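Local atomic coordinates of insulinase family protease (Yersinia pestis, PDB entry 3GO9), a protein that belongs to the insulinase (M16) family of zinc peptidases and is predicted to be a protease, though its own activity is only inferred. Residues E169-W172 / R173-K177; Q416-L419 / S420-L424. All coordinates share one frame; numbering follows the deposited sequence. Where two conformers were deposited one is given.

How the interactions relate
Both interactions are local contacts along helices that pass into loop: nearly all of helix 170-175 in interaction 1, the last turn of helix 408-421 in interaction 2. Their centres lie about 17 Å and 28 Å from the centre of the chain, and their nearest atoms are about 26 Å apart and do not touch. Interaction 1 is the more interior, with W172, R175 and L176 buried; in interaction 2 only L419 and L422 are. Two tryptophans carry interaction 1 through aliphatic groups set against their rings, its arginines finding acidic partners elsewhere in the chain. Interaction 2 divides between a partly exposed glutamine-serine bond and a looser phenylalanine-leucine pair facing other helices.

Interaction 1. Residues E169-W172 / R173-K177; sequences EPWW and RYRLK
W172 and L176, one helical turn apart, meet with the leucine's branch point over the indole. From CB, which the chain itself sets beside the following peptide N, the tryptophan runs with CG anti to its own N (chi1 -171°), and this brings the ring down the helix toward L176. There CD1 meets L176 CD1 at 3.6 Å. NE1 comes equally near L176 CG and both methyls, while its polar contact is a hydrogen bond to Y111. On the six-membered ring, CE2 and CZ2 touch L176 CD2, the latter pair 3.7 Å apart. L176 CG itself sits 3.8 Å from the centroid of the five-membered ring and 19° off its normal, a CH-pi contact over the face. The two side chains cross at about a right angle, and both leucine methyls spread over the same face of the indole, CD1 toward the pyrrole side and CD2 toward the benzo ring.

These residues belong to the short helix 170-175, where E169 is the N-cap residue. Four consecutive i to i+4 backbone bonds run along it, beginning with R173 N to E169 O at 3.1 Å and ending with L176 N to W172 O at 2.9 Å.

W171 and R175 form a second pair, lying side by side and pointing the same way. CB of R175 stands over one face of the W171 indole, offset toward the rim. Further out, R175 CD lies 3.8 Å from W171 CZ2, and the bend at chi2 (69°) carries the chain past the ring. The charged end reaches the carbonyl of A250 and a salt bridge with D274. Y174 CD2 approaches W171 CZ3 obliquely at 4.2 Å, and both aromatic side chains touch L259 of strand 257-261.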
loop_
_atom_site.group_PDB
_atom_site.type_symbol
_atom_site.label_atom_id
_atom_site.label_comp_id
_atom_site.label_asym_id
_atom_site.label_seq_id
_atom_site.Cartn_x
_atom_site.Cartn_y
_atom_site.Cartn_z
ATOM N N GLU A 169 -13.651 -10.528 0.336
ATOM C CA GLU A 169 -13.389 -10.793 1.759
ATOM C C GLU A 169 -14.543 -10.242 2.608
ATOM O O GLU A 169 -14.841 -9.073 2.492
ATOM C CB GLU A 169 -12.142 -10.026 2.177
ATOM C CG GLU A 169 -10.922 -10.801 2.466
ATOM C CD GLU A 169 -10.182 -10.161 3.613
ATOM O OE1 GLU A 169 -9.676 -9.026 3.438
ATOM O OE2 GLU A 169 -10.149 -10.779 4.702
ATOM N N PRO A 170 -15.171 -11.070 3.489
ATOM C CA PRO A 170 -16.176 -10.435 4.370
ATOM C C PRO A 170 -15.685 -9.231 5.205
ATOM O O PRO A 170 -16.449 -8.267 5.425
ATOM C CB PRO A 170 -16.586 -11.578 5.298
ATOM C CG PRO A 170 -16.462 -12.813 4.398
ATOM C CD PRO A 170 -15.279 -12.546 3.509
ATOM N N TRP A 171 -14.432 -9.242 5.604
ATOM C CA TRP A 171 -13.836 -8.058 6.224
ATOM C C TRP A 171 -13.943 -6.799 5.332
ATOM O O TRP A 171 -14.286 -5.711 5.789
ATOM C CB TRP A 171 -12.382 -8.276 6.595
ATOM C CG TRP A 171 -11.647 -7.038 6.844
ATOM C CD1 TRP A 171 -10.703 -6.506 6.040
ATOM C CD2 TRP A 171 -11.834 -6.086 7.922
ATOM N NE1 TRP A 171 -10.274 -5.315 6.534
ATOM C CE2 TRP A 171 -10.929 -5.036 7.697
ATOM C CE3 TRP A 171 -12.671 -6.024 9.034
ATOM C CZ2 TRP A 171 -10.827 -3.933 8.541
ATOM C CZ3 TRP A 171 -12.559 -4.906 9.914
ATOM C CH2 TRP A 171 -11.637 -3.879 9.640
ATOM N N TRP A 172 -13.569 -6.936 4.064
ATOM C CA TRP A 172 -13.673 -5.809 3.167
ATOM C C TRP A 172 -15.105 -5.336 2.961
ATOM O O TRP A 172 -15.341 -4.119 3.019
ATOM C CB TRP A 172 -12.925 -6.103 1.841
ATOM C CG TRP A 172 -12.819 -4.868 0.978
ATOM C CD1 TRP A 172 -13.340 -4.704 -0.258
ATOM C CD2 TRP A 172 -12.148 -3.631 1.309
ATOM N NE1 TRP A 172 -13.054 -3.431 -0.727
ATOM C CE2 TRP A 172 -12.320 -2.757 0.211
ATOM C CE3 TRP A 172 -11.424 -3.183 2.408
ATOM C CZ2 TRP A 172 -11.816 -1.471 0.207
ATOM C CZ3 TRP A 172 -10.894 -1.895 2.380
ATOM C CH2 TRP A 172 -11.110 -1.059 1.306
ATOM N N ARG A 173 -16.034 -6.265 2.818
ATOM C CA ARG A 173 -17.469 -5.961 2.724
ATOM C C ARG A 173 -17.931 -5.187 3.937
ATOM O O ARG A 173 -18.619 -4.172 3.809
ATOM C CB ARG A 173 -18.338 -7.209 2.546
ATOM C CG ARG A 173 -18.106 -7.940 1.254
ATOM C CD ARG A 173 -18.243 -7.024 0.062
ATOM N NE ARG A 173 -18.068 -7.750 -1.180
ATOM C CZ ARG A 173 -17.935 -7.179 -2.366
ATOM N NH1 ARG A 173 -17.978 -5.845 -2.486
ATOM N NH2 ARG A 173 -17.775 -7.963 -3.442
ATOM N N TYR A 174 -17.462 -5.574 5.103
ATOM C CA TYR A 174 -17.803 -4.809 6.324
ATOM C C TYR A 174 -17.186 -3.423 6.309
ATOM O O TYR A 174 -17.863 -2.422 6.523
ATOM C CB TYR A 174 -17.335 -5.600 7.560
ATOM C CG TYR A 174 -17.660 -4.908 8.851
ATOM C CD1 TYR A 174 -18.973 -4.848 9.331
ATOM C CD2 TYR A 174 -16.706 -4.271 9.570
ATOM C CE1 TYR A 174 -19.296 -4.224 10.530
ATOM C CE2 TYR A 174 -17.026 -3.604 10.774
ATOM C CZ TYR A 174 -18.317 -3.579 11.236
ATOM O OH TYR A 174 -18.630 -2.913 12.397
ATOM N N ARG A 175 -15.886 -3.362 6.016
ATOM C CA ARG A 175 -15.164 -2.134 6.071
ATOM C C ARG A 175 -15.650 -1.083 5.090
ATOM O O ARG A 175 -15.581 0.101 5.401
ATOM C CB ARG A 175 -13.652 -2.374 5.900
ATOM C CG ARG A 175 -12.766 -1.189 6.197
ATOM C CD ARG A 175 -12.748 -0.822 7.655
ATOM N NE ARG A 175 -12.179 0.508 7.939
ATOM C CZ ARG A 175 -12.831 1.667 7.805
ATOM N NH1 ARG A 175 -14.060 1.719 7.298
ATOM N NH2 ARG A 175 -12.217 2.787 8.133
ATOM N N LEU A 176 -16.162 -1.534 3.940
ATOM C CA LEU A 176 -16.720 -0.690 2.887
ATOM C C LEU A 176 -18.014 0.035 3.300
ATOM O O LEU A 176 -18.447 0.993 2.654
ATOM C CB LEU A 176 -17.073 -1.559 1.701
ATOM C CG LEU A 176 -15.980 -1.992 0.744
ATOM C CD1 LEU A 176 -16.557 -3.000 -0.262
ATOM C CD2 LEU A 176 -15.445 -0.772 -0.007
ATOM N N LYS A 177 -18.692 -0.453 4.335
ATOM C CA LYS A 177 -20.020 0.137 4.656
ATOM C C LYS A 177 -19.889 1.639 4.996
ATOM O O LYS A 177 -18.974 2.096 5.728
ATOM C CB LYS A 177 -20.718 -0.622 5.764
ATOM C CG LYS A 177 -21.107 -2.032 5.433
ATOM C CD LYS A 177 -21.740 -2.716 6.590
ATOM C CE LYS A 177 -22.427 -4.023 6.139
ATOM N NZ LYS A 177 -22.742 -4.890 7.307
#

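Interaction 2. Residues Q416-L419 / S420-L424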
loop_
_atom_site.group_PDB
_atom_site.type_symbol
_atom_site.label_atom_id
_atom_site.label_comp_id
_atom_site.label_asym_id
_atom_site.label_seq_id
_atom_site.Cartn_x
_atom_site.Cartn_y
_atom_site.Cartn_z
ATOM N N GLN A 416 18.343 9.699 14.039
ATOM C CA GLN A 416 19.295 9.690 15.167
ATOM C C GLN A 416 18.851 10.656 16.263
ATOM O O GLN A 416 18.937 10.365 17.450
ATOM C CB GLN A 416 20.744 10.008 14.778
ATOM C CG GLN A 416 21.756 9.722 15.900
ATOM C CD GLN A 416 21.704 8.236 16.382
ATOM O OE1 GLN A 416 22.195 7.339 15.691
ATOM N NE2 GLN A 416 21.070 7.987 17.531
ATOM N N ALA A 417 18.455 11.854 15.895
ATOM C CA ALA A 417 18.084 12.827 16.904
ATOM C C ALA A 417 16.828 12.385 17.635
ATOM O O ALA A 417 16.732 12.566 18.871
ATOM C CB ALA A 417 17.906 14.204 16.281
ATOM N N PHE A 418 15.864 11.803 16.909
ATOM C CA PHE A 418 14.673 11.224 17.539
ATOM C C PHE A 418 15.076 10.139 18.592
ATOM O O PHE A 418 14.639 10.179 19.750
ATOM C CB PHE A 418 13.763 10.666 16.455
ATOM C CG PHE A 418 12.677 9.812 16.972
ATOM C CD1 PHE A 418 11.627 10.374 17.671
ATOM C CD2 PHE A 418 12.740 8.450 16.837
ATOM C CE1 PHE A 418 10.672 9.575 18.177
ATOM C CE2 PHE A 418 11.794 7.662 17.399
ATOM C CZ PHE A 418 10.782 8.245 18.075
ATOM N N LEU A 419 15.879 9.171 18.167
ATOM C CA LEU A 419 16.227 8.059 19.057
ATOM C C LEU A 419 17.026 8.591 20.257
ATOM O O LEU A 419 16.792 8.164 21.376
ATOM C CB LEU A 419 17.001 6.961 18.327
ATOM C CG LEU A 419 16.256 6.247 17.196
ATOM C CD1 LEU A 419 17.156 5.190 16.486
ATOM C CD2 LEU A 419 15.012 5.567 17.830
ATOM N N SER A 420 17.933 9.537 20.043
ATOM C CA SER A 420 18.767 9.974 21.158
ATOM C C SER A 420 18.001 10.829 22.137
ATOM O O SER A 420 18.401 10.919 23.325
ATOM C CB SER A 420 20.000 10.735 20.650
ATOM O OG SER A 420 20.795 9.804 19.944
ATOM N N GLY A 421 16.948 11.490 21.647
ATOM C CA GLY A 421 16.143 12.401 22.441
ATOM C C GLY A 421 15.005 11.733 23.216
ATOM O O GLY A 421 14.551 12.253 24.224
ATOM N N LEU A 422 14.549 10.584 22.746
ATOM C CA LEU A 422 13.403 9.940 23.331
ATOM C C LEU A 422 13.664 9.425 24.754
ATOM O O LEU A 422 14.675 8.774 24.999
ATOM C CB LEU A 422 12.985 8.770 22.479
ATOM C CG LEU A 422 11.622 8.165 22.798
ATOM C CD1 LEU A 422 10.507 9.147 22.588
ATOM C CD2 LEU A 422 11.409 6.915 21.944
ATOM N N THR A 423 12.758 9.733 25.665
ATOM C CA THR A 423 12.829 9.214 27.043
ATOM C C THR A 423 11.808 8.120 27.331
ATOM O O THR A 423 10.796 7.987 26.636
ATOM C CB THR A 423 12.632 10.333 28.069
ATOM O OG1 THR A 423 11.289 10.825 27.997
ATOM C CG2 THR A 423 13.632 11.485 27.767
ATOM N N LEU A 424 12.073 7.342 28.381
ATOM C CA LEU A 424 11.072 6.367 28.842
ATOM C C LEU A 424 9.740 7.018 29.081
ATOM O O LEU A 424 8.716 6.482 28.719
ATOM C CB LEU A 424 11.505 5.779 30.190
ATOM C CG LEU A 424 10.625 4.679 30.759
ATOM C CD1 LEU A 424 10.479 3.466 29.865
ATOM C CD2 LEU A 424 11.248 4.292 32.128
HETATM O O HOH W 1 16.691 7.620 24.019
#
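Q416 and S420, one turn apart near the C-terminal end of helix 408-421, are joined twice. Their backbones form an i to i+4 bond, S420 N to Q416 O at 2.9 Å, and their side chains form another: Q416 NE2 donates to S420 OG at 3.0 Å. This second bond is bent, with an angle of 144° at the hydrogen, and the hydroxyl oxygen lies 22° out of the amide plane. Q416 folds at chi2 (57°), which carries its amide back alongside the helix toward the serine.

The backbone bonds slacken toward the helix end. G421 N still bonds A417 O, but both G421 N and L422 N make only weak bonds to F418 O. L422 is where helical backbone angles are lost. Its side chain nevertheless lies beside that of F418 and points the same way, with CD2 4.1 Å from F418 CZ in a light apolar contact oblique to the ring.

Two neighbouring helices, 362-377 and 283-309, pack against these side chains. The amide nitrogen of Q416 is held more strongly by N373 OD1 of helix 362-377, with S420 OG as its other acceptor, while L419 packs on the same asparagine. On helix 283-309, W290 meets the F418 ring with the two planes inclined, and R291 and L294 receive L422.

Beyond the turn, T423 is the N-cap residue of helix 424-435. A water spans the exit of the first helix, donating one hydrogen to L422 O and the other to L419 O at 2.7 Å.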